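Local atomic coordinates of glutathione-independent glyoxalase DJ-1 (Schizosaccharomyces pombe, PDB entry 4QYT), a protein that converts methylglyoxal to D-lactate in a single glutathione-independent step and takes part in protection against reactive oxygen species. Residues I26-A30 with V187-L191. Residues are numbered along the deposited sequence; the frame is centred on the assembly and turned at random.
Sequences IFKRA and VYKSL
Residues 26-30, on helix 17-29, and 187-191, on helix 181-190, come together where A30 and V187 bring their CA atoms to 6.3 Å. V187 fills the middle of the contact with its two methyls: CG2 lies 3.9 Å from CA of A30, while CG1, anti to the backbone N (chi1 171°), reaches toward CG2 of I26 and CB of R29. CD1 of L191 packs 4.2 Å from CG1 of I26. The other branch of L191, CD2, lies 3.6 Å from R29 CD, approaching the guanidinium obliquely. R29 runs extended from CG to NE, which carries NE to a water in the guanidinium plane at 2.8 Å; that water donates to S190 O, bridging the two segments. S190 OG turns back to hydrogen-bond V187 O at 2.7 Å and lies 4.1 Å from R29 CD, near the plane of the guanidinium at its edge. With an alanine in place of S190, V187 O would probably lose its hydroxyl partner and the packing beside R29 CD would be thinned. R29 NH2 forms a salt bridge with D16 of the second subunit, and S190 O hydrogen-bonds H133 of that subunit, an inferred active-site residue, so the contact borders the dimer interface. Helix 167-178 packs against both segments, L175 meeting I26 and A30 and M168 meeting L191, while F27 packs on strands 34-39 and 76-79 of the central sheet.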
loop_
_atom_site.group_PDB
_atom_site.type_symbol
_atom_site.label_atom_id
_atom_site.label_comp_id
_atom_site.label_asym_id
_atom_site.label_seq_id
_atom_site.Cartn_x
_atom_site.Cartn_y
_atom_site.Cartn_z
ATOM N N ILE A 26 -1.247 5.544 -7.253
ATOM C CA ILE A 26 -1.595 5.485 -8.695
ATOM C C ILE A 26 -2.020 6.857 -9.196
ATOM O O ILE A 26 -1.539 7.318 -10.234
ATOM C CB ILE A 26 -2.634 4.379 -8.929
ATOM C CG1 ILE A 26 -1.975 3.004 -8.742
ATOM C CG2 ILE A 26 -3.267 4.475 -10.320
ATOM C CD1 ILE A 26 -2.954 1.858 -8.591
ATOM N N PHE A 27 -2.915 7.535 -8.470
ATOM C CA PHE A 27 -3.330 8.874 -8.904
ATOM C C PHE A 27 -2.201 9.882 -8.807
ATOM O O PHE A 27 -2.087 10.742 -9.699
ATOM C CB PHE A 27 -4.591 9.323 -8.164
ATOM C CG PHE A 27 -5.841 8.720 -8.706
ATOM C CD1 PHE A 27 -6.350 9.191 -9.906
ATOM C CD2 PHE A 27 -6.494 7.681 -8.107
ATOM C CE1 PHE A 27 -7.464 8.619 -10.485
ATOM C CE2 PHE A 27 -7.625 7.119 -8.691
ATOM C CZ PHE A 27 -8.090 7.576 -9.928
ATOM N N LYS A 28 -1.336 9.780 -7.795
ATOM C CA LYS A 28 -0.178 10.669 -7.739
ATOM C C LYS A 28 0.725 10.453 -8.964
ATOM O O LYS A 28 1.195 11.411 -9.605
ATOM C CB LYS A 28 0.611 10.453 -6.436
ATOM C CG LYS A 28 -0.049 11.118 -5.255
ATOM C CD LYS A 28 0.470 12.534 -5.108
ATOM C CE LYS A 28 -0.163 13.270 -3.965
ATOM N NZ LYS A 28 0.427 14.638 -3.798
ATOM N N ARG A 29 0.965 9.198 -9.343
ATOM C CA ARG A 29 1.780 8.948 -10.531
ATOM C C ARG A 29 1.147 9.530 -11.784
ATOM O O ARG A 29 1.849 9.915 -12.729
ATOM C CB ARG A 29 2.000 7.458 -10.702
ATOM C CG ARG A 29 3.050 6.892 -9.732
ATOM C CD ARG A 29 2.998 5.386 -9.713
ATOM N NE ARG A 29 4.061 4.760 -8.935
ATOM C CZ ARG A 29 4.099 4.742 -7.618
ATOM N NH1 ARG A 29 3.095 5.224 -6.892
ATOM N NH2 ARG A 29 5.099 4.122 -7.004
ATOM N N ALA A 30 -0.175 9.484 -11.859
ATOM C CA ALA A 30 -0.931 10.063 -12.961
ATOM C C ALA A 30 -0.956 11.563 -12.989
ATOM O O ALA A 30 -1.508 12.164 -13.929
ATOM C CB ALA A 30 -2.348 9.501 -12.965
ATOM N N VAL A 187 1.304 5.010 -16.903
ATOM C CA VAL A 187 1.265 4.739 -15.449
ATOM C C VAL A 187 1.342 3.244 -15.228
ATOM O O VAL A 187 2.113 2.771 -14.367
ATOM C CB VAL A 187 0.027 5.359 -14.797
ATOM C CG1 VAL A 187 -0.101 4.897 -13.369
ATOM C CG2 VAL A 187 0.118 6.884 -14.869
ATOM N N TYR A 188 0.505 2.497 -15.936
ATOM C CA TYR A 188 0.480 1.057 -15.789
ATOM C C TYR A 188 1.872 0.463 -15.918
ATOM O O TYR A 188 2.314 -0.376 -15.110
ATOM C CB TYR A 188 -0.492 0.417 -16.804
ATOM C CG TYR A 188 -0.659 -1.082 -16.670
ATOM C CD1 TYR A 188 0.241 -1.965 -17.247
ATOM C CD2 TYR A 188 -1.752 -1.616 -15.973
ATOM C CE1 TYR A 188 0.116 -3.333 -17.054
ATOM C CE2 TYR A 188 -1.922 -2.981 -15.848
ATOM C CZ TYR A 188 -0.989 -3.834 -16.396
ATOM O OH TYR A 188 -1.137 -5.200 -16.269
ATOM N N LYS A 189 2.555 0.810 -16.998
ATOM C CA LYS A 189 3.891 0.276 -17.253
ATOM C C LYS A 189 4.860 0.540 -16.112
ATOM O O LYS A 189 5.680 -0.304 -15.776
ATOM C CB LYS A 189 4.434 0.846 -18.570
ATOM C CG LYS A 189 5.799 0.331 -18.977
ATOM C CD LYS A 189 6.333 0.982 -20.242
ATOM C CE LYS A 189 7.600 0.329 -20.777
ATOM N NZ LYS A 189 8.206 1.217 -21.808
ATOM N N SER A 190 4.754 1.706 -15.503
ATOM C CA SER A 190 5.642 2.107 -14.420
ATOM C C SER A 190 5.471 1.275 -13.146
ATOM O O SER A 190 6.349 1.311 -12.287
ATOM C CB SER A 190 5.475 3.590 -14.075
ATOM O OG SER A 190 4.321 3.828 -13.282
ATOM N N LEU A 191 4.358 0.552 -13.016
ATOM C CA LEU A 191 4.079 -0.143 -11.789
ATOM C C LEU A 191 4.699 -1.511 -11.688
ATOM O O LEU A 191 4.750 -2.067 -10.588
ATOM C CB LEU A 191 2.592 -0.259 -11.605
ATOM C CG LEU A 191 1.817 1.035 -11.574
ATOM C CD1 LEU A 191 0.310 0.788 -11.554
ATOM C CD2 LEU A 191 2.213 1.915 -10.409
HETATM O O HOH W 1 6.216 3.613 -10.367
#